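Local coordinates for protein hypothetical bacterial 6-phosphogluconolactonase (Bacteroides fragilis, PDB 3SCY) that probably hydrolyses 6-phosphogluconolactone to 6-phosphogluconate, as a seven-bladed beta-propeller of the lactonase family, at residues P52-I56 / P102-T107; H158-P164 / P213-F218; L321-R325 / K353-F359. All coordinates share one frame. Residue numbers count along the deposited sequence, not the author numbering.

Interaction 1 of 3, residues P52-I56 / P102-T107; sequences PSYLI and PCYLTT
Tyr54 lays its ring over that of Tyr104 in an offset stack, centroids 4.3 Å apart and planes at 23°, with Tyr54 CZ 3.5 Å from Tyr104 CE2. From these residues onward both backbones are extended, after kinks at Ser53 (psi -14°) and Cys103 (psi 2°); the segments run 8° apart in the register Tyr54-Tyr104 (5.6 Å between CA atoms), Leu55-Leu105 (6.9 Å) and Ile56-Thr106 (7.2 Å). Tyr54 (chi1 -148°) and Ile56 (p) point toward 102-107. Leu105 (p, t) starts sideways, yet Leu105 CD2 lies 3.7 Å from Tyr54 CD2, at the ring edge. Ile56 CG1 is 3.8 Å from Leu105 CG and Ile56 CD1 3.7 Å from Thr107 CG2. Water 1 donates to Ser53 OG (2.9 Å), also bonded to Glu69, and is placed to donate to Cys103 O (2.8 Å). These are innermost strands of neighbouring propeller blades, each paired within its own sheet. With no direct hydrogen bond between them, the blades hold together here through ring overlap, aliphatic packing and one water.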
loop_
_atom_site.group_PDB
_atom_site.type_symbol
_atom_site.label_atom_id
_atom_site.label_comp_id
_atom_site.label_asym_id
_atom_site.label_seq_id
_atom_site.Cartn_x
_atom_site.Cartn_y
_atom_site.Cartn_z
ATOM N N PRO A 52 2.065 -6.739 11.917
ATOM C CA PRO A 52 2.749 -5.885 10.929
ATOM C C PRO A 52 1.992 -5.943 9.584
ATOM O O PRO A 52 2.451 -6.554 8.606
ATOM C CB PRO A 52 4.137 -6.519 10.857
ATOM C CG PRO A 52 3.886 -7.985 11.070
ATOM C CD PRO A 52 2.700 -8.080 12.007
ATOM N N SER A 53 0.765 -5.371 9.571
ATOM C CA SER A 53 -0.117 -5.529 8.407
ATOM C C SER A 53 0.292 -4.701 7.182
ATOM O O SER A 53 -0.221 -4.924 6.080
ATOM C CB SER A 53 -1.553 -5.224 8.779
ATOM O OG SER A 53 -1.637 -3.853 9.109
ATOM N N TYR A 54 1.188 -3.755 7.379
ATOM C CA TYR A 54 1.741 -2.967 6.296
ATOM C C TYR A 54 3.159 -2.636 6.668
ATOM O O TYR A 54 3.457 -2.352 7.832
ATOM C CB TYR A 54 0.912 -1.678 5.996
ATOM C CG TYR A 54 0.965 -1.317 4.530
ATOM C CD1 TYR A 54 0.090 -1.910 3.619
ATOM C CD2 TYR A 54 1.971 -0.490 4.029
ATOM C CE1 TYR A 54 0.223 -1.705 2.247
ATOM C CE2 TYR A 54 2.096 -0.259 2.651
ATOM C CZ TYR A 54 1.217 -0.873 1.772
ATOM O OH TYR A 54 1.309 -0.694 0.403
ATOM N N LEU A 55 4.025 -2.667 5.687
ATOM C CA LEU A 55 5.426 -2.355 5.899
ATOM C C LEU A 55 6.021 -1.789 4.625
ATOM O O LEU A 55 5.490 -1.970 3.525
ATOM C CB LEU A 55 6.218 -3.607 6.366
ATOM C CG LEU A 55 6.062 -4.903 5.553
ATOM C CD1 LEU A 55 6.898 -4.880 4.301
ATOM C CD2 LEU A 55 6.540 -6.091 6.362
ATOM N N ILE A 56 7.151 -1.124 4.799
ATOM C CA ILE A 56 7.882 -0.544 3.683
ATOM C C ILE A 56 9.345 -0.626 3.907
ATOM O O ILE A 56 9.816 -0.421 5.019
ATOM C CB ILE A 56 7.465 0.964 3.451
ATOM C CG1 ILE A 56 7.682 1.860 4.686
ATOM C CG2 ILE A 56 6.062 1.099 2.819
ATOM C CD1 ILE A 56 7.727 3.351 4.300
ATOM N N PRO A 102 -3.043 1.769 12.797
ATOM C CA PRO A 102 -2.192 2.234 11.681
ATOM C C PRO A 102 -2.183 1.130 10.640
ATOM O O PRO A 102 -1.980 -0.030 10.991
ATOM C CB PRO A 102 -0.838 2.502 12.348
ATOM C CG PRO A 102 -0.843 1.569 13.568
ATOM C CD PRO A 102 -2.265 1.603 14.047
ATOM N N CYS A 103 -2.507 1.464 9.362
ATOM C CA CYS A 103 -2.712 0.407 8.369
ATOM C C CYS A 103 -1.967 0.654 7.069
ATOM O O CYS A 103 -2.096 -0.135 6.121
ATOM C CB CYS A 103 -4.206 0.263 8.099
ATOM S SG CYS A 103 -4.941 1.738 7.336
ATOM N N TYR A 104 -1.207 1.733 7.004
ATOM C CA TYR A 104 -0.430 2.122 5.834
ATOM C C TYR A 104 0.669 3.035 6.286
ATOM O O TYR A 104 0.461 3.789 7.249
ATOM C CB TYR A 104 -1.301 2.860 4.793
ATOM C CG TYR A 104 -0.720 2.840 3.386
ATOM C CD1 TYR A 104 0.199 3.807 2.969
ATOM C CD2 TYR A 104 -1.177 1.935 2.445
ATOM C CE1 TYR A 104 0.710 3.816 1.667
ATOM C CE2 TYR A 104 -0.703 1.951 1.131
ATOM C CZ TYR A 104 0.255 2.878 0.753
ATOM O OH TYR A 104 0.675 2.912 -0.555
ATOM N N LEU A 105 1.796 3.047 5.593
ATOM C CA LEU A 105 2.820 4.029 5.945
ATOM C C LEU A 105 3.641 4.402 4.714
ATOM O O LEU A 105 3.670 3.660 3.708
ATOM C CB LEU A 105 3.682 3.595 7.169
ATOM C CG LEU A 105 4.773 2.538 7.007
ATOM C CD1 LEU A 105 5.429 2.261 8.357
ATOM C CD2 LEU A 105 4.247 1.200 6.461
ATOM N N THR A 106 4.233 5.611 4.736
ATOM C CA THR A 106 5.080 6.054 3.637
ATOM C C THR A 106 6.274 6.802 4.223
ATOM O O THR A 106 6.294 7.071 5.421
ATOM C CB THR A 106 4.317 6.883 2.589
ATOM O OG1 THR A 106 5.132 6.903 1.409
ATOM C CG2 THR A 106 4.008 8.309 3.064
ATOM N N THR A 107 7.291 7.067 3.403
ATOM C CA THR A 107 8.477 7.768 3.868
ATOM C C THR A 107 9.013 8.668 2.781
ATOM O O THR A 107 8.830 8.394 1.576
ATOM C CB THR A 107 9.581 6.747 4.285
ATOM O OG1 THR A 107 10.679 7.452 4.906
ATOM C CG2 THR A 107 10.145 5.920 3.093
HETATM O O HOH W 1 -2.673 -2.799 6.644
#

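Interaction 2 of 3, residues H158-P164 / P213-F218; sequences HCVRITP and PRHLIF
Strands 158-162 and 213-218, innermost in consecutive propeller blades, run 25° apart with axes 5.5 Å at closest; His158 faces Arg214 and Cys159 faces His215, CA atoms 5.5 Å apart. Arg161 (m, m, m) donates from NH1 to Leu216 O (2.9 Å) and to water 3 (3.1 Å), which also accepts from Phe218 N (3.3 Å). Leu216 N makes a weak bond to Cys159 SG, 3.7 Å. Water 2 accepts from Arg214 NE (2.9 Å) and is bonded to His158 NE2 (3.1 Å), which also bonds an unidentified ligand, probably from the crystallisation liquor. Arg214 salt-bridges Glu230 and hydrogen-bonds Gly262 O; His215 ND1 is hydrogen-bonded to Asp263; His158 O has no partner in the model. Arg214 and His215 form a classic beta bulge opposite Ile228. Arg214 CG sits 3.8 Å from the His158 ring centroid and Pro164 CD 3.6 Å from that of Phe218, both CH-pi contacts over the face. No backbone-to-backbone bond joins the strands; side chains or water carry the polar links, so the blades associate without forming one sheet.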
loop_
_atom_site.group_PDB
_atom_site.type_symbol
_atom_site.label_atom_id
_atom_site.label_comp_id
_atom_site.label_asym_id
_atom_site.label_seq_id
_atom_site.Cartn_x
_atom_site.Cartn_y
_atom_site.Cartn_z
ATOM N N HIS A 158 -6.672 5.514 5.371
ATOM C CA HIS A 158 -6.250 4.229 4.832
ATOM C C HIS A 158 -5.048 4.251 3.930
ATOM O O HIS A 158 -4.559 3.172 3.566
ATOM C CB HIS A 158 -7.415 3.590 4.046
ATOM C CG HIS A 158 -7.549 2.119 4.287
ATOM N ND1 HIS A 158 -6.459 1.266 4.219
ATOM C CD2 HIS A 158 -8.654 1.396 4.580
ATOM C CE1 HIS A 158 -6.928 0.065 4.532
ATOM N NE2 HIS A 158 -8.247 0.093 4.718
ATOM N N CYS A 159 -4.561 5.446 3.559
ATOM C CA CYS A 159 -3.435 5.557 2.666
ATOM C C CYS A 159 -2.812 6.910 2.823
ATOM O O CYS A 159 -3.524 7.878 3.092
ATOM C CB CYS A 159 -3.888 5.329 1.224
ATOM S SG CYS A 159 -2.535 5.092 0.036
ATOM N N VAL A 160 -1.487 6.980 2.732
ATOM C CA VAL A 160 -0.736 8.217 2.724
ATOM C C VAL A 160 0.296 8.100 1.608
ATOM O O VAL A 160 1.061 7.129 1.567
ATOM C CB VAL A 160 -0.087 8.600 4.085
ATOM C CG1 VAL A 160 -1.128 9.178 5.036
ATOM C CG2 VAL A 160 0.644 7.417 4.724
ATOM N N ARG A 161 0.262 9.033 0.648
ATOM C CA ARG A 161 1.182 9.020 -0.486
ATOM C C ARG A 161 1.846 10.348 -0.711
ATOM O O ARG A 161 1.182 11.378 -0.691
ATOM C CB ARG A 161 0.473 8.675 -1.804
ATOM C CG ARG A 161 -0.266 7.334 -1.858
ATOM C CD ARG A 161 0.621 6.111 -1.513
ATOM N NE ARG A 161 1.939 6.124 -2.151
ATOM C CZ ARG A 161 2.181 5.749 -3.401
ATOM N NH1 ARG A 161 1.196 5.306 -4.173
ATOM N NH2 ARG A 161 3.415 5.813 -3.893
ATOM N N ILE A 162 3.155 10.330 -0.989
ATOM C CA ILE A 162 3.868 11.528 -1.387
ATOM C C ILE A 162 3.714 11.615 -2.890
ATOM O O ILE A 162 3.849 10.582 -3.564
ATOM C CB ILE A 162 5.317 11.440 -0.900
ATOM C CG1 ILE A 162 5.314 11.487 0.650
ATOM C CG2 ILE A 162 6.175 12.604 -1.499
ATOM C CD1 ILE A 162 6.598 10.982 1.339
ATOM N N THR A 163 3.368 12.801 -3.423
ATOM C CA THR A 163 3.129 12.988 -4.850
ATOM C C THR A 163 4.438 12.806 -5.651
ATOM O O THR A 163 5.531 13.011 -5.109
ATOM C CB THR A 163 2.426 14.324 -5.132
ATOM O OG1 THR A 163 3.181 15.344 -4.495
ATOM C CG2 THR A 163 0.984 14.337 -4.595
ATOM N N PRO A 164 4.351 12.496 -6.964
ATOM C CA PRO A 164 5.584 12.243 -7.746
ATOM C C PRO A 164 6.505 13.445 -7.900
ATOM O O PRO A 164 7.649 13.286 -8.339
ATOM C CB PRO A 164 5.063 11.819 -9.122
ATOM C CG PRO A 164 3.671 11.430 -8.910
ATOM C CD PRO A 164 3.139 12.196 -7.762
ATOM N N PRO A 213 -12.757 5.721 -0.168
ATOM C CA PRO A 213 -11.394 5.697 -0.754
ATOM C C PRO A 213 -10.424 4.844 0.032
ATOM O O PRO A 213 -10.355 4.975 1.251
ATOM C CB PRO A 213 -10.949 7.177 -0.691
ATOM C CG PRO A 213 -12.177 7.948 -0.609
ATOM C CD PRO A 213 -13.245 7.105 0.021
ATOM N N ARG A 214 -9.693 3.945 -0.652
ATOM C CA ARG A 214 -8.798 3.062 0.065
ATOM C C ARG A 214 -7.358 3.378 -0.322
ATOM O O ARG A 214 -6.696 4.089 0.432
ATOM C CB ARG A 214 -9.148 1.567 -0.144
ATOM C CG ARG A 214 -8.388 0.645 0.820
ATOM C CD ARG A 214 -8.847 -0.807 0.663
ATOM N NE ARG A 214 -8.354 -1.624 1.782
ATOM C CZ ARG A 214 -7.144 -2.184 1.823
ATOM N NH1 ARG A 214 -6.323 -2.087 0.786
ATOM N NH2 ARG A 214 -6.761 -2.866 2.893
ATOM N N HIS A 215 -6.856 2.871 -1.462
ATOM C CA HIS A 215 -5.464 3.093 -1.836
ATOM C C HIS A 215 -5.346 3.917 -3.092
ATOM O O HIS A 215 -6.191 3.817 -3.979
ATOM C CB HIS A 215 -4.719 1.753 -2.025
ATOM C CG HIS A 215 -4.321 1.065 -0.752
ATOM N ND1 HIS A 215 -3.629 -0.149 -0.782
ATOM C CD2 HIS A 215 -4.567 1.393 0.545
ATOM C CE1 HIS A 215 -3.407 -0.473 0.488
ATOM N NE2 HIS A 215 -3.969 0.408 1.325
ATOM N N LEU A 216 -4.282 4.703 -3.182
ATOM C CA LEU A 216 -3.979 5.624 -4.286
ATOM C C LEU A 216 -2.604 5.352 -4.856
ATOM O O LEU A 216 -1.650 5.128 -4.092
ATOM C CB LEU A 216 -4.029 7.064 -3.757
ATOM C CG LEU A 216 -3.786 8.196 -4.791
ATOM C CD1 LEU A 216 -5.013 8.399 -5.713
ATOM C CD2 LEU A 216 -3.533 9.526 -4.068
ATOM N N ILE A 217 -2.501 5.398 -6.205
ATOM C CA ILE A 217 -1.246 5.212 -6.918
ATOM C C ILE A 217 -1.135 6.268 -8.011
ATOM O O ILE A 217 -2.142 6.877 -8.414
ATOM C CB ILE A 217 -1.049 3.805 -7.505
ATOM C CG1 ILE A 217 -2.213 3.499 -8.504
ATOM C CG2 ILE A 217 -0.945 2.733 -6.385
ATOM C CD1 ILE A 217 -2.004 2.288 -9.379
ATOM N N PHE A 218 0.082 6.455 -8.503
ATOM C CA PHE A 218 0.391 7.373 -9.605
ATOM C C PHE A 218 0.992 6.601 -10.730
ATOM O O PHE A 218 1.650 5.584 -10.480
ATOM C CB PHE A 218 1.407 8.459 -9.170
ATOM C CG PHE A 218 0.836 9.342 -8.099
ATOM C CD1 PHE A 218 0.108 10.477 -8.431
ATOM C CD2 PHE A 218 0.967 9.003 -6.756
ATOM C CE1 PHE A 218 -0.477 11.264 -7.429
ATOM C CE2 PHE A 218 0.404 9.801 -5.763
ATOM C CZ PHE A 218 -0.333 10.903 -6.110
HETATM O O HOH W 2 -9.679 -2.656 4.187
HETATM O O HOH W 3 2.460 4.830 -6.959
#

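Interaction 3 of 3, residues L321-R325 / K353-F359; sequences LVACR and KPVCLKF
Arg325, Ala323 and Leu357 lose the most surface where strand 321-324 meets strand 354-359 at 150°, roughly antiparallel, axes 5.6 Å apart at closest. The nearest CA pair is Arg325-Lys353, 4.2 Å. Arg325, just after its strand, runs its side chain (t, t, then p at chi3) along 353-355: its CG lies 3.7 Å from Val355 CG1 and 4.0 Å from Lys353 CB. Arg325 O receives a CA-H...O contact from Lys353 CA at 3.5 Å; Lys353 has a left-handed backbone (49°/54°). C-terminal strand 354-360 takes the innermost place in a blade otherwise made of N-terminal strands, the molecular velcro closure of beta-propellers; facing it is the second strand of the preceding blade. Ala323 CB points at it, 3.5 Å from Pro354 O and 4.1 Å from Leu357 CG. Leu357 (m, t) points back, CD1 3.9 Å from Leu321 CB, while Leu321 CD1 lies 4.0 Å from Phe359 CZ, at the ring edge. Water 4 is placed to donate to Ala323 O (2.8 Å) and Pro354 O (2.9 Å).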
loop_
_atom_site.group_PDB
_atom_site.type_symbol
_atom_site.label_atom_id
_atom_site.label_comp_id
_atom_site.label_asym_id
_atom_site.label_seq_id
_atom_site.Cartn_x
_atom_site.Cartn_y
_atom_site.Cartn_z
ATOM N N LEU A 321 1.815 -11.159 -7.822
ATOM C CA LEU A 321 1.714 -11.976 -6.620
ATOM C C LEU A 321 0.603 -11.483 -5.744
ATOM O O LEU A 321 0.553 -10.282 -5.453
ATOM C CB LEU A 321 3.031 -11.942 -5.828
ATOM C CG LEU A 321 4.270 -12.568 -6.480
ATOM C CD1 LEU A 321 4.870 -11.679 -7.555
ATOM C CD2 LEU A 321 5.372 -12.775 -5.444
ATOM N N VAL A 322 -0.307 -12.392 -5.351
ATOM C CA VAL A 322 -1.488 -12.046 -4.562
ATOM C C VAL A 322 -1.449 -12.641 -3.157
ATOM O O VAL A 322 -1.433 -13.860 -3.009
ATOM C CB VAL A 322 -2.796 -12.492 -5.256
ATOM C CG1 VAL A 322 -4.017 -12.035 -4.458
ATOM C CG2 VAL A 322 -2.860 -11.963 -6.685
ATOM N N ALA A 323 -1.472 -11.780 -2.131
ATOM C CA ALA A 323 -1.559 -12.243 -0.749
ATOM C C ALA A 323 -3.019 -12.570 -0.456
ATOM O O ALA A 323 -3.877 -11.686 -0.567
ATOM C CB ALA A 323 -1.052 -11.158 0.193
ATOM N N CYS A 324 -3.314 -13.830 -0.108
ATOM C CA CYS A 324 -4.693 -14.246 0.168
ATOM C C CYS A 324 -4.771 -14.530 1.655
ATOM O O CYS A 324 -4.314 -15.580 2.110
ATOM C CB CYS A 324 -5.073 -15.455 -0.676
ATOM S SG CYS A 324 -4.932 -15.180 -2.456
ATOM N N ARG A 325 -5.288 -13.567 2.414
ATOM C CA ARG A 325 -5.306 -13.628 3.869
ATOM C C ARG A 325 -6.016 -14.874 4.387
ATOM O O ARG A 325 -5.510 -15.503 5.315
ATOM C CB ARG A 325 -5.983 -12.393 4.443
ATOM C CG ARG A 325 -5.872 -12.278 5.981
ATOM C CD ARG A 325 -6.879 -11.294 6.528
ATOM N NE ARG A 325 -8.249 -11.796 6.449
ATOM C CZ ARG A 325 -9.330 -11.145 6.866
ATOM N NH1 ARG A 325 -9.221 -9.942 7.415
ATOM N NH2 ARG A 325 -10.532 -11.691 6.729
ATOM N N LYS A 353 -2.075 -15.666 7.168
ATOM C CA LYS A 353 -2.697 -14.332 7.077
ATOM C C LYS A 353 -1.783 -13.280 6.414
ATOM O O LYS A 353 -1.583 -12.206 6.998
ATOM C CB LYS A 353 -3.161 -13.854 8.466
ATOM C CG LYS A 353 -4.138 -14.829 9.110
ATOM C CD LYS A 353 -4.820 -14.259 10.334
ATOM C CE LYS A 353 -5.818 -15.251 10.908
ATOM N NZ LYS A 353 -5.178 -16.517 11.339
ATOM N N PRO A 354 -1.250 -13.550 5.189
ATOM C CA PRO A 354 -0.418 -12.544 4.520
ATOM C C PRO A 354 -1.266 -11.392 4.038
ATOM O O PRO A 354 -2.341 -11.630 3.443
ATOM C CB PRO A 354 0.208 -13.303 3.350
ATOM C CG PRO A 354 -0.841 -14.364 2.996
ATOM C CD PRO A 354 -1.432 -14.761 4.346
ATOM N N VAL A 355 -0.809 -10.151 4.306
ATOM C CA VAL A 355 -1.585 -8.962 3.920
ATOM C C VAL A 355 -0.719 -7.830 3.348
ATOM O O VAL A 355 -1.261 -6.764 3.073
ATOM C CB VAL A 355 -2.466 -8.436 5.109
ATOM C CG1 VAL A 355 -3.586 -9.421 5.472
ATOM C CG2 VAL A 355 -1.629 -8.120 6.352
ATOM N N CYS A 356 0.604 -8.018 3.178
ATOM C CA CYS A 356 1.412 -6.948 2.600
ATOM C C CYS A 356 2.615 -7.547 1.956
ATOM O O CYS A 356 3.324 -8.283 2.618
ATOM C CB CYS A 356 1.808 -5.910 3.636
ATOM S SG CYS A 356 2.709 -4.510 2.922
ATOM N N LEU A 357 2.843 -7.246 0.673
ATOM C CA LEU A 357 3.983 -7.722 -0.079
ATOM C C LEU A 357 4.795 -6.549 -0.550
ATOM O O LEU A 357 4.234 -5.595 -1.110
ATOM C CB LEU A 357 3.534 -8.537 -1.304
ATOM C CG LEU A 357 2.526 -9.667 -1.041
ATOM C CD1 LEU A 357 2.139 -10.355 -2.355
ATOM C CD2 LEU A 357 3.084 -10.686 -0.066
ATOM N N LYS A 358 6.109 -6.603 -0.328
ATOM C CA LYS A 358 7.018 -5.579 -0.826
ATOM C C LYS A 358 8.284 -6.198 -1.338
ATOM O O LYS A 358 8.667 -7.267 -0.862
ATOM C CB LYS A 358 7.386 -4.557 0.280
ATOM C CG LYS A 358 6.218 -3.696 0.770
ATOM C CD LYS A 358 5.746 -2.668 -0.251
ATOM C CE LYS A 358 4.524 -1.969 0.274
ATOM N NZ LYS A 358 4.150 -0.811 -0.594
ATOM N N PHE A 359 8.935 -5.556 -2.324
ATOM C CA PHE A 359 10.223 -6.048 -2.823
ATOM C C PHE A 359 11.324 -5.061 -2.529
ATOM O O PHE A 359 11.091 -3.856 -2.503
ATOM C CB PHE A 359 10.217 -6.282 -4.348
ATOM C CG PHE A 359 9.342 -7.411 -4.836
ATOM C CD1 PHE A 359 9.524 -8.711 -4.366
ATOM C CD2 PHE A 359 8.384 -7.195 -5.834
ATOM C CE1 PHE A 359 8.720 -9.752 -4.818
ATOM C CE2 PHE A 359 7.595 -8.242 -6.304
ATOM C CZ PHE A 359 7.778 -9.521 -5.811
HETATM O O HOH W 4 -4.227 -10.195 1.794
#

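How the interactions relate
Along the chain the three contacts follow one another, none enclosing or crossing another; they close loops of 45, 48 and 27 intervening residues, the first two each spanning roughly one blade. Interaction 1 joins the blade that begins at 55-57 to the next, which begins at 102-107. Interaction 2 then joins the two blades after that, and interaction 3 brings the last full blade against the C-terminal strand, which pairs with strand 13-20 and so shuts the ring. Tyr104 of interaction 1 packs on Arg161 and His215 of interaction 2, and on the other flank Tyr54 OH lies 3.0 Å from Lys358 NZ of interaction 3, a probable hydrogen bond. Interactions 2 and 3 do not touch, their nearest atoms being about 7 Å apart.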